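HupZ (Streptococcus sp. 'group A', PDB 5ESC) degrades heme in vitro and, as a dimer with a split-barrel fold, belongs to the pyridoxamine 5'-phosphate oxidase family. Local coordinates at residues A15-V20 with G50-N55; G60-A65 with G79-Q84. One frame throughout, in Å; residues are numbered along the deposited sequence.

Contact 1: A15-V20 with G50-N55; sequences AMVATV and GQTRIN
Strand 15-20 meets the first turn, 51-55, of helix 51-59 through Val17, Thr19 and the carbonyl of Val20; the axes of these two segments cross at 50° and come no closer than 7.7 Å. Val17 is the first to touch: its CG1, anti to the backbone N (chi1 177°), reaches the methyl CG2 of Thr52 at 4.1 Å, the two side chains crossing at about a right angle. Ala18 points its CB away from the helix and packs on Ile28 of the second subunit. Thr19 carries the polar part. Its OG1 sits between its own backbone N and carbonyl carbon, which turns the hydroxyl to the helix, while Thr19 CG2 packs against Thr52 CG2 at 4.1 Å. Asn55 ND2 donates to Thr19 OG1 over 2.9 Å, an almost straight bond (166°) lying in the amide plane of Asn55. One turn back, Gln51 NE2 donates to Asn55 OD1 at 2.6 Å, coming from above the carbonyl plane, so both ends of the Asn55 amide are held and its rotation is fixed. A water also holds the hydroxyl of Thr19: it donates to Val17 O at 3.0 Å and is hydrogen-bonded to Thr19 OG1 and to Thr52 OG1. At Val20 the side chain turns away from the helix, but Val20 O lies 3.2 Å from Asn55 CG and is hydrogen-bonded to Asn59 ND2, one turn further along. The helix thus packs on the face of the split-barrel sheet opposite the one that meets the second subunit at Met16, Ala18 and Val20. Thr19 OG1 is gripped by an amide and a water that spans strand and helix, so directional bonds as well as buried methyl packing fasten the helix to the sheet.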
loop_
_atom_site.group_PDB
_atom_site.type_symbol
_atom_site.label_atom_id
_atom_site.label_comp_id
_atom_site.label_asym_id
_atom_site.label_seq_id
_atom_site.Cartn_x
_atom_site.Cartn_y
_atom_site.Cartn_z
ATOM N N ALA A 15 -6.092 -2.495 -6.075
ATOM C CA ALA A 15 -6.280 -1.776 -4.782
ATOM C C ALA A 15 -5.207 -2.221 -3.833
ATOM O O ALA A 15 -5.064 -3.422 -3.569
ATOM C CB ALA A 15 -7.636 -2.107 -4.211
ATOM N N MET A 16 -4.387 -1.312 -3.394
ATOM C CA MET A 16 -3.492 -1.613 -2.290
ATOM C C MET A 16 -4.046 -0.981 -1.010
ATOM O O MET A 16 -4.361 0.282 -0.944
ATOM C CB MET A 16 -2.043 -1.158 -2.611
ATOM C CG MET A 16 -1.500 -1.802 -3.879
ATOM S SD MET A 16 -1.120 -3.546 -3.642
ATOM C CE MET A 16 -0.434 -3.624 -2.006
ATOM N N VAL A 17 -4.131 -1.799 0.032
ATOM C CA VAL A 17 -4.828 -1.431 1.283
ATOM C C VAL A 17 -3.933 -1.384 2.450
ATOM O O VAL A 17 -3.240 -2.352 2.751
ATOM C CB VAL A 17 -6.009 -2.401 1.590
ATOM C CG1 VAL A 17 -6.651 -2.034 2.945
ATOM C CG2 VAL A 17 -6.980 -2.461 0.377
ATOM N N ALA A 18 -3.917 -0.246 3.152
ATOM C CA ALA A 18 -3.192 -0.099 4.348
ATOM C C ALA A 18 -4.087 0.014 5.598
ATOM O O ALA A 18 -5.063 0.827 5.598
ATOM C CB ALA A 18 -2.289 1.171 4.274
ATOM N N THR A 19 -3.736 -0.672 6.675
ATOM C CA THR A 19 -4.511 -0.615 7.936
ATOM C C THR A 19 -3.472 -0.546 9.045
ATOM O O THR A 19 -2.254 -0.562 8.758
ATOM C CB THR A 19 -5.408 -1.873 8.065
ATOM O OG1 THR A 19 -4.586 -3.051 7.935
ATOM C CG2 THR A 19 -6.583 -1.872 7.035
ATOM N N VAL A 20 -3.876 -0.611 10.287
ATOM C CA VAL A 20 -2.983 -0.516 11.437
ATOM C C VAL A 20 -3.526 -1.411 12.536
ATOM O O VAL A 20 -4.752 -1.603 12.655
ATOM C CB VAL A 20 -2.853 0.952 11.875
ATOM C CG1 VAL A 20 -4.195 1.505 12.315
ATOM C CG2 VAL A 20 -1.866 1.058 13.022
ATOM N N GLY A 50 -7.129 -12.720 7.864
ATOM C CA GLY A 50 -5.769 -12.093 7.797
ATOM C C GLY A 50 -5.703 -10.732 8.488
ATOM O O GLY A 50 -6.654 -10.294 9.118
ATOM N N GLN A 51 -4.575 -10.085 8.368
ATOM C CA GLN A 51 -4.282 -8.979 9.169
ATOM C C GLN A 51 -5.168 -7.776 8.779
ATOM O O GLN A 51 -5.546 -7.044 9.664
ATOM C CB GLN A 51 -2.781 -8.621 9.057
ATOM C CG GLN A 51 -2.337 -7.643 10.145
ATOM C CD GLN A 51 -2.509 -8.172 11.598
ATOM O OE1 GLN A 51 -2.074 -9.305 11.890
ATOM N NE2 GLN A 51 -3.102 -7.411 12.474
ATOM N N THR A 52 -5.490 -7.606 7.492
ATOM C CA THR A 52 -6.329 -6.490 7.076
ATOM C C THR A 52 -7.656 -6.610 7.834
ATOM O O THR A 52 -8.146 -5.660 8.426
ATOM C CB THR A 52 -6.557 -6.473 5.546
ATOM O OG1 THR A 52 -5.307 -6.259 4.899
ATOM C CG2 THR A 52 -7.558 -5.394 5.090
ATOM N N ARG A 53 -8.252 -7.802 7.826
ATOM C CA ARG A 53 -9.512 -8.013 8.472
ATOM C C ARG A 53 -9.465 -7.756 9.988
ATOM O O ARG A 53 -10.376 -7.068 10.533
ATOM C CB ARG A 53 -10.059 -9.444 8.198
ATOM C CG ARG A 53 -11.363 -9.684 8.864
ATOM C CD ARG A 53 -11.877 -11.123 8.650
ATOM N NE ARG A 53 -13.169 -11.310 9.256
ATOM C CZ ARG A 53 -13.889 -12.425 9.075
ATOM N NH1 ARG A 53 -13.371 -13.416 8.365
ATOM N NH2 ARG A 53 -15.057 -12.580 9.658
ATOM N N ILE A 54 -8.414 -8.303 10.656
ATOM C CA ILE A 54 -8.222 -8.163 12.071
ATOM C C ILE A 54 -8.100 -6.663 12.459
ATOM O O ILE A 54 -8.668 -6.205 13.447
ATOM C CB ILE A 54 -6.947 -8.912 12.479
ATOM C CG1 ILE A 54 -7.098 -10.385 12.185
ATOM C CG2 ILE A 54 -6.621 -8.745 13.954
ATOM C CD1 ILE A 54 -8.335 -10.955 12.776
ATOM N N ASN A 55 -7.358 -5.930 11.667
ATOM C CA ASN A 55 -7.147 -4.511 11.896
ATOM C C ASN A 55 -8.454 -3.739 11.681
ATOM O O ASN A 55 -8.792 -2.839 12.485
ATOM C CB ASN A 55 -6.045 -3.985 10.965
ATOM C CG ASN A 55 -4.641 -4.505 11.329
ATOM O OD1 ASN A 55 -4.426 -5.137 12.336
ATOM N ND2 ASN A 55 -3.688 -4.230 10.449
HETATM O O HOH W 1 -4.006 -3.798 5.309
#

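Contact 2: G60-A65 with G79-Q84; sequences GKIEIA and GTAEIQ
Strands 61-68 and 73-84 form an antiparallel hairpin, yet segments 61-65 and 79-84 cross at 111°, so the pairing between them is confined to their N-terminal ends, where three backbone hydrogen bonds join residues 60-62 to 79-81. Ile62 and Gly79 make the hydrogen-bonded pair: Gly79 N donates to Ile62 O at 3.0 Å, nearly straight (173°), and Ile62 N to Gly79 O at 3.2 Å from above the carbonyl plane. Beyond the non-hydrogen-bonded pair Lys61-Thr80, Ala81 N reaches a lone pair of Gly60 O at 2.7 Å, and Thr80 CA adds a CA-H...O contact to this oxygen. Gly60 leaves helix 51-59 with positive phi; a CB here would clash with Thr80 OG1. Among the side chains, Ile62 extends CG1 anti to its backbone N (chi1 -171°) and sets CG2 over the neighbouring strand, 3.5 Å from Gly79 O and 3.8 Å from Ala81 CB. Ala81 also touches Ile56 of the helix, and Ile62 meets Val17, Thr19 and Ile110. The bonding of this hairpin, part of the split-barrel sheet, thus rests on main-chain atoms, with two glycines at the joint and Ile62 CG2 and Ala81 CB packed together on the sheet face.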
loop_
_atom_site.group_PDB
_atom_site.type_symbol
_atom_site.label_atom_id
_atom_site.label_comp_id
_atom_site.label_asym_id
_atom_site.label_seq_id
_atom_site.Cartn_x
_atom_site.Cartn_y
_atom_site.Cartn_z
ATOM N N GLY A 60 -11.040 -0.067 12.498
ATOM C CA GLY A 60 -11.708 0.541 11.330
ATOM C C GLY A 60 -10.877 1.343 10.361
ATOM O O GLY A 60 -11.397 1.637 9.261
ATOM N N LYS A 61 -9.631 1.702 10.717
ATOM C CA LYS A 61 -8.892 2.706 9.918
ATOM C C LYS A 61 -8.375 2.125 8.646
ATOM O O LYS A 61 -7.858 0.988 8.635
ATOM C CB LYS A 61 -7.750 3.294 10.660
ATOM C CG LYS A 61 -8.178 4.068 11.930
ATOM C CD LYS A 61 -6.943 4.623 12.634
ATOM C CE LYS A 61 -7.266 5.662 13.695
ATOM N NZ LYS A 61 -7.591 4.929 14.923
ATOM N N ILE A 62 -8.595 2.847 7.552
ATOM C CA ILE A 62 -8.182 2.306 6.271
ATOM C C ILE A 62 -7.811 3.328 5.264
ATOM O O ILE A 62 -8.398 4.420 5.258
ATOM C CB ILE A 62 -9.246 1.303 5.716
ATOM C CG1 ILE A 62 -8.709 0.575 4.495
ATOM C CG2 ILE A 62 -10.548 2.007 5.407
ATOM C CD1 ILE A 62 -9.392 -0.773 4.381
ATOM N N GLU A 63 -6.835 3.023 4.414
ATOM C CA GLU A 63 -6.512 3.828 3.251
ATOM C C GLU A 63 -6.278 2.920 2.118
ATOM O O GLU A 63 -5.693 1.843 2.292
ATOM C CB GLU A 63 -5.272 4.758 3.434
ATOM C CG GLU A 63 -5.322 5.602 4.704
ATOM C CD GLU A 63 -4.466 6.885 4.687
ATOM O OE1 GLU A 63 -3.599 6.965 3.771
ATOM O OE2 GLU A 63 -4.712 7.793 5.597
ATOM N N ILE A 64 -6.799 3.290 0.947
ATOM C CA ILE A 64 -6.677 2.444 -0.183
ATOM C C ILE A 64 -6.046 3.263 -1.268
ATOM O O ILE A 64 -6.488 4.428 -1.518
ATOM C CB ILE A 64 -8.073 1.971 -0.752
ATOM C CG1 ILE A 64 -8.971 1.369 0.324
ATOM C CG2 ILE A 64 -7.886 1.046 -1.955
ATOM C CD1 ILE A 64 -10.413 1.325 -0.171
ATOM N N ALA A 65 -5.060 2.687 -1.947
ATOM C CA ALA A 65 -4.409 3.345 -3.067
ATOM C C ALA A 65 -4.557 2.619 -4.411
ATOM O O ALA A 65 -4.494 1.381 -4.472
ATOM C CB ALA A 65 -2.952 3.661 -2.709
ATOM N N GLY A 79 -10.704 6.352 4.785
ATOM C CA GLY A 79 -11.996 6.293 5.507
ATOM C C GLY A 79 -12.022 5.304 6.626
ATOM O O GLY A 79 -10.936 4.993 7.208
ATOM N N THR A 80 -13.225 4.833 6.964
ATOM C CA THR A 80 -13.423 3.887 8.014
ATOM C C THR A 80 -14.142 2.661 7.420
ATOM O O THR A 80 -14.973 2.832 6.546
ATOM C CB THR A 80 -14.244 4.490 9.185
ATOM O OG1 THR A 80 -14.169 3.597 10.298
ATOM C CG2 THR A 80 -15.740 4.709 8.850
ATOM N N ALA A 81 -13.769 1.480 7.883
ATOM C CA ALA A 81 -14.239 0.215 7.360
ATOM C C ALA A 81 -14.882 -0.680 8.378
ATOM O O ALA A 81 -14.641 -0.518 9.607
ATOM C CB ALA A 81 -13.101 -0.518 6.651
ATOM N N GLU A 82 -15.703 -1.625 7.913
ATOM C CA GLU A 82 -16.345 -2.585 8.781
ATOM C C GLU A 82 -16.393 -3.871 8.018
ATOM O O GLU A 82 -16.313 -3.869 6.791
ATOM C CB GLU A 82 -17.805 -2.190 9.140
ATOM C CG GLU A 82 -18.638 -1.556 8.057
ATOM C CD GLU A 82 -20.116 -1.323 8.459
ATOM O OE1 GLU A 82 -20.744 -0.392 7.863
ATOM O OE2 GLU A 82 -20.644 -2.071 9.378
ATOM N N ILE A 83 -16.586 -4.950 8.743
ATOM C CA ILE A 83 -16.681 -6.278 8.167
ATOM C C ILE A 83 -18.107 -6.767 8.494
ATOM O O ILE A 83 -18.554 -6.578 9.625
ATOM C CB ILE A 83 -15.656 -7.232 8.801
ATOM C CG1 ILE A 83 -14.265 -6.748 8.558
ATOM C CG2 ILE A 83 -15.832 -8.665 8.285
ATOM C CD1 ILE A 83 -13.757 -6.887 7.106
ATOM N N GLN A 84 -18.837 -7.332 7.517
ATOM C CA GLN A 84 -20.139 -7.867 7.717
ATOM C C GLN A 84 -20.151 -9.329 7.201
ATOM O O GLN A 84 -19.470 -9.678 6.214
ATOM C CB GLN A 84 -21.267 -7.048 7.133
ATOM C CG GLN A 84 -21.423 -5.654 7.805
ATOM C CD GLN A 84 -22.551 -4.849 7.243
ATOM O OE1 GLN A 84 -23.283 -5.335 6.424
ATOM N NE2 GLN A 84 -22.668 -3.608 7.642
#

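Overall arrangement
Contact 1 is complete before contact 2 begins along the chain, and their centres lie 8 Å apart. Helix 51-59 supplies the second half of contact 1 and runs directly into strand 61-68, the first half of contact 2. Strand 15-20 of contact 1 and strand 61-68 of contact 2 are neighbours in one antiparallel sheet: Ala18 N and Glu63 O lie 2.9 Å apart, a probable hydrogen bond, and Val17 CG1 packs on Ile62 CD1. The helix packs against residues of strands 15-20 and 73-84, such as Thr19 and Ala81. Alternate residues Met16, Ala18 and Val20, with Lys61, Glu63 and Ala65, meet the second subunit, consistent with the sheet face turned from the helix forming part of the dimer interface.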